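Local coordinates for protein Rubredoxin\:oxygen oxidoreductase (Desulfovibrio gigas, PDB 1E5D) that catalyses the four-electron reduction of dioxygen to two molecules of water, using a diiron centre and flavin mononucleotide, at residues A[39-44]-A[64-69]; A[283-288]-A[298-303]. All blocks are in the same frame, centred on the assembly; numbering follows the deposited sequence.

Interaction 1. Residues A[39-44]-A[64-69]; sequences LVEDEK and ASVIDP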
ATOM      1  N   LEU A  39       2.353  -9.184  38.152  1.00 21.46           N
ATOM      2  CA  LEU A  39       2.924  -9.958  39.236  1.00 22.77           C
ATOM      3  C   LEU A  39       1.944 -10.050  40.405  1.00 25.54           C
ATOM      4  O   LEU A  39       1.561  -9.024  40.972  1.00 22.08           O
ATOM      5  CB  LEU A  39       4.226  -9.304  39.698  1.00 16.15           C
ATOM      6  CG  LEU A  39       4.998 -10.067  40.772  1.00 20.99           C
ATOM      7  CD1 LEU A  39       5.459 -11.408  40.220  1.00 16.69           C
ATOM      8  CD2 LEU A  39       6.167  -9.244  41.288  1.00 25.90           C
ATOM      9  N   VAL A  40       1.535 -11.262  40.753  1.00 24.21           N
ATOM     10  CA  VAL A  40       0.640 -11.467  41.885  1.00 25.90           C
ATOM     11  C   VAL A  40       1.336 -12.217  43.020  1.00 27.10           C
ATOM     12  O   VAL A  40       1.716 -13.383  42.889  1.00 30.38           O
ATOM     13  CB  VAL A  40      -0.629 -12.236  41.475  1.00 25.53           C
ATOM     14  CG1 VAL A  40      -1.530 -12.430  42.685  1.00 40.33           C
ATOM     15  CG2 VAL A  40      -1.354 -11.506  40.358  1.00 21.06           C
ATOM     16  N   GLU A  41       1.503 -11.518  44.143  1.00 24.07           N
ATOM     17  CA  GLU A  41       2.122 -12.106  45.321  1.00 23.46           C
ATOM     18  C   GLU A  41       1.143 -12.957  46.125  1.00 21.95           C
ATOM     19  O   GLU A  41       0.219 -12.394  46.711  1.00 32.97           O
ATOM     20  CB  GLU A  41       2.679 -11.004  46.220  1.00 19.51           C
ATOM     21  CG  GLU A  41       4.024 -10.483  45.722  1.00 27.99           C
ATOM     22  CD  GLU A  41       4.589  -9.417  46.639  1.00 39.56           C
ATOM     23  OE1 GLU A  41       3.880  -8.425  46.916  1.00 49.49           O
ATOM     24  OE2 GLU A  41       5.747  -9.583  47.079  1.00 62.75           O
ATOM     25  N   ASP A  42       1.368 -14.258  46.124  1.00 26.99           N
ATOM     26  CA  ASP A  42       0.685 -15.259  46.926  1.00 36.37           C
ATOM     27  C   ASP A  42       1.705 -16.291  47.431  1.00 44.50           C
ATOM     28  O   ASP A  42       2.918 -16.108  47.279  1.00 50.94           O
ATOM     29  CB  ASP A  42      -0.431 -15.956  46.161  1.00 39.90           C
ATOM     30  CG  ASP A  42      -1.574 -16.426  47.034  1.00 46.16           C
ATOM     31  OD1 ASP A  42      -1.397 -16.532  48.266  1.00 58.93           O
ATOM     32  OD2 ASP A  42      -2.667 -16.705  46.501  1.00 44.83           O
ATOM     33  N   GLU A  43       1.214 -17.370  48.034  1.00 46.70           N
ATOM     34  CA  GLU A  43       2.135 -18.422  48.483  1.00 50.31           C
ATOM     35  C   GLU A  43       2.821 -18.967  47.229  1.00 44.13           C
ATOM     36  O   GLU A  43       4.040 -19.035  47.131  1.00 48.24           O
ATOM     37  CB  GLU A  43       1.426 -19.505  49.276  1.00 71.21           C
ATOM     38  CG  GLU A  43       0.147 -19.105  49.981  1.00 92.62           C
ATOM     39  CD  GLU A  43       0.237 -17.853  50.826  1.00111.59           C
ATOM     40  OE1 GLU A  43       1.319 -17.574  51.385  1.00137.11           O
ATOM     41  OE2 GLU A  43      -0.780 -17.129  50.936  1.00129.35           O
ATOM     42  N   LYS A  44       1.969 -19.323  46.278  1.00 34.87           N
ATOM     43  CA  LYS A  44       2.362 -19.548  44.897  1.00 34.74           C
ATOM     44  C   LYS A  44       2.421 -18.190  44.197  1.00 32.35           C
ATOM     45  O   LYS A  44       1.387 -17.607  43.863  1.00 33.29           O
ATOM     46  CB  LYS A  44       1.379 -20.498  44.229  1.00 41.56           C
ATOM     47  CG  LYS A  44       1.726 -21.968  44.268  1.00 50.76           C
ATOM     48  CD  LYS A  44       2.757 -22.339  45.311  1.00 57.84           C
ATOM     49  CE  LYS A  44       3.617 -23.516  44.890  1.00 58.00           C
ATOM     50  NZ  LYS A  44       2.875 -24.478  44.031  1.00 60.24           N
ATOM     51  N   ALA A  64      11.786  -7.765  39.989  1.00 25.43           N
ATOM     52  CA  ALA A  64      12.757  -7.847  41.072  1.00 27.14           C
ATOM     53  C   ALA A  64      12.537  -6.757  42.109  1.00 31.38           C
ATOM     54  O   ALA A  64      12.979  -6.889  43.248  1.00 42.72           O
ATOM     55  CB  ALA A  64      14.176  -7.768  40.526  1.00 15.07           C
ATOM     56  N   SER A  65      11.856  -5.686  41.714  1.00 34.35           N
ATOM     57  CA  SER A  65      11.598  -4.557  42.605  1.00 32.72           C
ATOM     58  C   SER A  65      10.658  -4.968  43.734  1.00 32.26           C
ATOM     59  O   SER A  65      10.574  -4.338  44.781  1.00 43.90           O
ATOM     60  CB  SER A  65      10.996  -3.373  41.846  1.00 35.51           C
ATOM     61  OG  SER A  65       9.598  -3.537  41.682  1.00 46.01           O
ATOM     62  N   VAL A  66       9.958  -6.061  43.466  1.00 31.37           N
ATOM     63  CA  VAL A  66       8.980  -6.621  44.380  1.00 35.32           C
ATOM     64  C   VAL A  66       9.516  -7.866  45.077  1.00 35.88           C
ATOM     65  O   VAL A  66       9.280  -8.100  46.256  1.00 55.12           O
ATOM     66  CB  VAL A  66       7.694  -6.981  43.606  1.00 36.13           C
ATOM     67  CG1 VAL A  66       6.665  -7.604  44.534  1.00 24.90           C
ATOM     68  CG2 VAL A  66       7.122  -5.753  42.910  1.00 33.57           C
ATOM     69  N   ILE A  67      10.245  -8.665  44.309  1.00 29.71           N
ATOM     70  CA  ILE A  67      10.642  -9.994  44.728  1.00 25.49           C
ATOM     71  C   ILE A  67      11.717 -10.570  43.824  1.00 27.40           C
ATOM     72  O   ILE A  67      11.830 -10.189  42.659  1.00 36.86           O
ATOM     73  CB  ILE A  67       9.413 -10.932  44.704  1.00 31.33           C
ATOM     74  CG1 ILE A  67       9.578 -12.167  45.586  1.00 37.62           C
ATOM     75  CG2 ILE A  67       9.062 -11.303  43.266  1.00 22.20           C
ATOM     76  CD1 ILE A  67       8.575 -13.268  45.352  1.00 43.98           C
ATOM     77  N   ASP A  68      12.519 -11.493  44.340  1.00 34.75           N
ATOM     78  CA  ASP A  68      13.508 -12.159  43.501  1.00 35.68           C
ATOM     79  C   ASP A  68      12.796 -13.032  42.478  1.00 33.20           C
ATOM     80  O   ASP A  68      11.986 -13.879  42.865  1.00 38.16           O
ATOM     81  CB  ASP A  68      14.471 -13.028  44.316  1.00 37.44           C
ATOM     82  CG  ASP A  68      15.742 -13.319  43.541  1.00 41.85           C
ATOM     83  OD1 ASP A  68      15.702 -14.041  42.526  1.00 44.78           O
ATOM     84  OD2 ASP A  68      16.805 -12.807  43.951  1.00 61.64           O
ATOM     85  N   PRO A  69      13.087 -12.828  41.202  1.00 31.17           N
ATOM     86  CA  PRO A  69      12.410 -13.588  40.144  1.00 33.50           C
ATOM     87  C   PRO A  69      12.400 -15.095  40.377  1.00 35.27           C
ATOM     88  O   PRO A  69      11.451 -15.759  39.952  1.00 36.68           O
ATOM     89  CB  PRO A  69      13.239 -13.238  38.902  1.00 25.24           C
ATOM     90  CG  PRO A  69      13.745 -11.867  39.198  1.00 23.79           C
ATOM     91  CD  PRO A  69      14.061 -11.868  40.668  1.00 26.30           C
TER

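Interaction 2. Residues A[283-288]-A[298-303]; sequences TVKLMW and MSEISD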
ATOM      1  N   THR A 283     -21.754  13.916   8.553  1.00 20.86           N
ATOM      2  CA  THR A 283     -20.391  14.280   8.910  1.00 22.62           C
ATOM      3  C   THR A 283     -19.480  13.571   7.905  1.00 22.75           C
ATOM      4  O   THR A 283     -19.701  12.390   7.611  1.00 15.21           O
ATOM      5  CB  THR A 283     -19.905  13.867  10.304  1.00 29.05           C
ATOM      6  OG1 THR A 283     -20.950  13.861  11.274  1.00 62.32           O
ATOM      7  CG2 THR A 283     -18.867  14.891  10.769  1.00 42.76           C
ATOM      8  N   VAL A 284     -18.480  14.271   7.384  1.00 22.24           N
ATOM      9  CA  VAL A 284     -17.655  13.622   6.370  1.00 18.89           C
ATOM     10  C   VAL A 284     -16.198  13.524   6.787  1.00 18.58           C
ATOM     11  O   VAL A 284     -15.580  14.454   7.297  1.00 14.08           O
ATOM     12  CB  VAL A 284     -17.748  14.387   5.038  1.00 23.99           C
ATOM     13  CG1 VAL A 284     -16.872  13.747   3.974  1.00 24.57           C
ATOM     14  CG2 VAL A 284     -19.206  14.447   4.591  1.00 14.82           C
ATOM     15  N   LYS A 285     -15.635  12.345   6.548  1.00 13.42           N
ATOM     16  CA  LYS A 285     -14.192  12.183   6.567  1.00 14.71           C
ATOM     17  C   LYS A 285     -13.750  11.898   5.122  1.00 17.71           C
ATOM     18  O   LYS A 285     -14.087  10.836   4.600  1.00 23.05           O
ATOM     19  CB  LYS A 285     -13.729  11.080   7.509  1.00 12.60           C
ATOM     20  CG  LYS A 285     -14.116  11.287   8.964  1.00 20.35           C
ATOM     21  CD  LYS A 285     -13.216  12.296   9.654  1.00 28.49           C
ATOM     22  CE  LYS A 285     -14.025  13.371  10.360  1.00 41.53           C
ATOM     23  NZ  LYS A 285     -13.509  14.745  10.087  1.00 72.56           N
ATOM     24  N   LEU A 286     -13.035  12.855   4.553  1.00 12.50           N
ATOM     25  CA  LEU A 286     -12.396  12.764   3.253  1.00 10.35           C
ATOM     26  C   LEU A 286     -10.928  12.381   3.403  1.00 14.50           C
ATOM     27  O   LEU A 286     -10.099  13.200   3.801  1.00 26.42           O
ATOM     28  CB  LEU A 286     -12.515  14.094   2.497  1.00 12.42           C
ATOM     29  CG  LEU A 286     -11.952  14.108   1.074  1.00 13.07           C
ATOM     30  CD1 LEU A 286     -12.396  12.861   0.323  1.00 14.98           C
ATOM     31  CD2 LEU A 286     -12.381  15.350   0.320  1.00 16.22           C
ATOM     32  N   MET A 287     -10.567  11.139   3.093  1.00 13.77           N
ATOM     33  CA  MET A 287      -9.213  10.670   3.360  1.00 13.30           C
ATOM     34  C   MET A 287      -8.470  10.183   2.122  1.00 14.96           C
ATOM     35  O   MET A 287      -8.892   9.250   1.446  1.00 16.94           O
ATOM     36  CB  MET A 287      -9.278   9.542   4.411  1.00  7.83           C
ATOM     37  CG  MET A 287     -10.181   9.928   5.579  1.00 10.57           C
ATOM     38  SD  MET A 287     -10.349   8.618   6.811  1.00 21.68           S
ATOM     39  CE  MET A 287      -8.822   8.862   7.711  1.00 13.10           C
ATOM     40  N   TRP A 288      -7.343  10.814   1.839  1.00 11.24           N
ATOM     41  CA  TRP A 288      -6.410  10.468   0.783  1.00  6.64           C
ATOM     42  C   TRP A 288      -5.503   9.314   1.185  1.00  7.53           C
ATOM     43  O   TRP A 288      -4.796   9.397   2.189  1.00 15.25           O
ATOM     44  CB  TRP A 288      -5.574  11.708   0.465  1.00  7.29           C
ATOM     45  CG  TRP A 288      -4.681  11.598  -0.725  1.00  7.66           C
ATOM     46  CD1 TRP A 288      -4.870  10.782  -1.797  1.00  8.37           C
ATOM     47  CD2 TRP A 288      -3.470  12.315  -0.978  1.00  6.55           C
ATOM     48  NE1 TRP A 288      -3.848  10.946  -2.700  1.00 10.13           N
ATOM     49  CE2 TRP A 288      -2.978  11.882  -2.224  1.00 10.02           C
ATOM     50  CE3 TRP A 288      -2.743  13.285  -0.282  1.00 11.38           C
ATOM     51  CZ2 TRP A 288      -1.800  12.375  -2.794  1.00 12.73           C
ATOM     52  CZ3 TRP A 288      -1.577  13.774  -0.845  1.00 11.99           C
ATOM     53  CH2 TRP A 288      -1.110  13.322  -2.090  1.00 12.98           C
ATOM     54  N   MET A 298      -9.484   2.844   8.655  1.00 11.58           N
ATOM     55  CA  MET A 298     -10.309   1.845   9.328  1.00 15.52           C
ATOM     56  C   MET A 298     -10.930   2.422  10.591  1.00 15.00           C
ATOM     57  O   MET A 298     -12.098   2.214  10.890  1.00 19.03           O
ATOM     58  CB  MET A 298      -9.486   0.601   9.664  1.00 13.46           C
ATOM     59  CG  MET A 298     -10.271  -0.488  10.379  1.00 20.65           C
ATOM     60  SD  MET A 298     -11.608  -1.130   9.338  1.00 20.06           S
ATOM     61  CE  MET A 298     -12.737  -1.718  10.603  1.00 16.53           C
ATOM     62  N   SER A 299     -10.122   3.163  11.347  1.00 14.73           N
ATOM     63  CA  SER A 299     -10.642   3.679  12.611  1.00 15.48           C
ATOM     64  C   SER A 299     -11.826   4.593  12.342  1.00 15.06           C
ATOM     65  O   SER A 299     -12.801   4.591  13.089  1.00 24.00           O
ATOM     66  CB  SER A 299      -9.569   4.430  13.401  1.00 11.59           C
ATOM     67  OG  SER A 299      -8.470   3.572  13.682  1.00 21.98           O
ATOM     68  N   GLU A 300     -11.707   5.368  11.263  1.00 13.52           N
ATOM     69  CA  GLU A 300     -12.790   6.290  10.937  1.00 12.42           C
ATOM     70  C   GLU A 300     -13.997   5.492  10.470  1.00 15.08           C
ATOM     71  O   GLU A 300     -15.141   5.866  10.680  1.00 15.77           O
ATOM     72  CB  GLU A 300     -12.352   7.289   9.868  1.00 17.58           C
ATOM     73  CG  GLU A 300     -11.247   8.237  10.306  1.00 19.13           C
ATOM     74  CD  GLU A 300     -11.583   9.022  11.559  1.00 21.92           C
ATOM     75  OE1 GLU A 300     -12.787   9.153  11.885  1.00 17.33           O
ATOM     76  OE2 GLU A 300     -10.646   9.518  12.221  1.00 38.66           O
ATOM     77  N   ILE A 301     -13.707   4.363   9.823  1.00 13.60           N
ATOM     78  CA  ILE A 301     -14.790   3.592   9.221  1.00 12.56           C
ATOM     79  C   ILE A 301     -15.570   2.835  10.289  1.00 16.27           C
ATOM     80  O   ILE A 301     -16.744   2.525  10.096  1.00 19.44           O
ATOM     81  CB  ILE A 301     -14.261   2.618   8.157  1.00 11.78           C
ATOM     82  CG1 ILE A 301     -13.928   3.277   6.814  1.00 13.21           C
ATOM     83  CG2 ILE A 301     -15.236   1.468   7.936  1.00 14.35           C
ATOM     84  CD1 ILE A 301     -13.097   2.368   5.933  1.00 24.38           C
ATOM     85  N   SER A 302     -14.900   2.551  11.398  1.00 15.94           N
ATOM     86  CA  SER A 302     -15.483   1.777  12.479  1.00 16.90           C
ATOM     87  C   SER A 302     -16.870   2.271  12.872  1.00 23.66           C
ATOM     88  O   SER A 302     -17.786   1.481  13.084  1.00 21.48           O
ATOM     89  CB  SER A 302     -14.554   1.813  13.705  1.00 12.68           C
ATOM     90  OG  SER A 302     -14.551   3.108  14.272  1.00 40.64           O
ATOM     91  N   ASP A 303     -17.043   3.588  12.957  1.00 18.22           N
ATOM     92  CA  ASP A 303     -18.336   4.132  13.352  1.00 17.80           C
ATOM     93  C   ASP A 303     -18.977   4.912  12.215  1.00 26.79           C
ATOM     94  O   ASP A 303     -19.917   5.682  12.429  1.00 31.08           O
ATOM     95  CB  ASP A 303     -18.166   5.009  14.599  1.00 13.93           C
ATOM     96  CG  ASP A 303     -17.153   6.116  14.358  1.00 22.72           C
ATOM     97  OD1 ASP A 303     -16.380   5.998  13.378  1.00 36.18           O
ATOM     98  OD2 ASP A 303     -17.123   7.098  15.127  1.00 43.09           O
TER

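Interaction 1. Residues A[39-44]-A[64-69]
A small apolar contact joins Leu39, near the end of strand 33-40, to Val66 in the loop that follows helix 56-64, near the periphery of the lactamase-like domain. Leu39 and Val66 reach toward each other tip to tip, with Leu39 CD2 lying 3.6 Å from Val66 CB. CG of Leu39 stands anti to the backbone nitrogen (chi1 -176°), and CD2 continues the chain outward, roughly anti to CA, to reach Val66. Ile67 CG2 also approaches Leu39 CD2, at 4.1 Å.

Glu41, just beyond the strand, adds a second contact with Val66. Its chain runs extended through CG to the carboxylate and passes obliquely over Val66, bringing OE2 of Glu41 to 3.4 Å from Val66 CG1. This is a van der Waals contact of a carboxylate with a methyl group; the polar partner of Glu41 lies elsewhere, OE1 receiving a weak hydrogen bond from His11 NE2. The Val66 side chain also touches His11, on the neighbouring strand 10-17, and Ala3. The arrangement places a helix-to-strand connection against a strand of the mixed sheet, as in the layered alpha-beta architecture of the metallo-beta-lactamase fold.

Interaction 2. Residues A[283-288]-A[298-303]
Met287 and Lys285 on the edge strand 283-288 meet Glu300 of helix 294-302, a helix-on-sheet contact within the flavodoxin-like domain. The strand lies at one margin of the five-stranded parallel sheet, next to strand 254-259. The chain passes from it through helix 294-302 into strand 306-310, on the far side of strand 254-259, completing a beta-alpha-beta crossover.

The apolar part is formed by the thioether of Met287 and the aliphatic stem of Glu300, which cross at about a right angle. Met287 SD and CE both lie 3.6 Å from Glu300 CG, and SD is also 3.9 Å from Glu300 CB. The Met287 chain runs straight through chi2 and then bends at its last torsion (chi3 80°), bringing the terminal methyl beside Glu300 CG.

Around the carboxylate the chemistry changes. Glu300 OE1 forms a salt bridge with Lys254 NZ while OE2 pairs with Arg188 NH1 from helix 183-198. Two cationic groups thus hold the two oxygens and would be expected to favour the ionised carboxylate. Asp303 OD1 shares Lys254, adding a second acidic group beside the same ammonium.

Lys285 contributes methylenes to this contact. Its chain slants past the Glu300 carboxylate and then leads away, leaving the opposite charges of Lys285 NZ and Glu300 OE1 5.9 Å apart. CG and CD of Lys285 instead approach one carboxylate oxygen, each 3.9 Å from Glu300 OE1.

The two contacts belong to different domains, with centres about 45 Å apart on opposite sides of the chain's centre and nearest atoms about 30 Å apart; they share no secondary-structure element. Both are partly buried, each with one buried residue among those that touch. Interaction 1 is the more peripheral, its centre being farther from the centre of the chain, and pairs a strand end and the residue after it with a loop, through branched aliphatic groups and a flanking carboxylate. In interaction 2 a helix meets an edge strand through one glutamate, touched by a thioether at its stem and by lysine methylenes at one carboxylate oxygen, its charge met by other basic residues. Neither contact lies at the diiron or flavin sites.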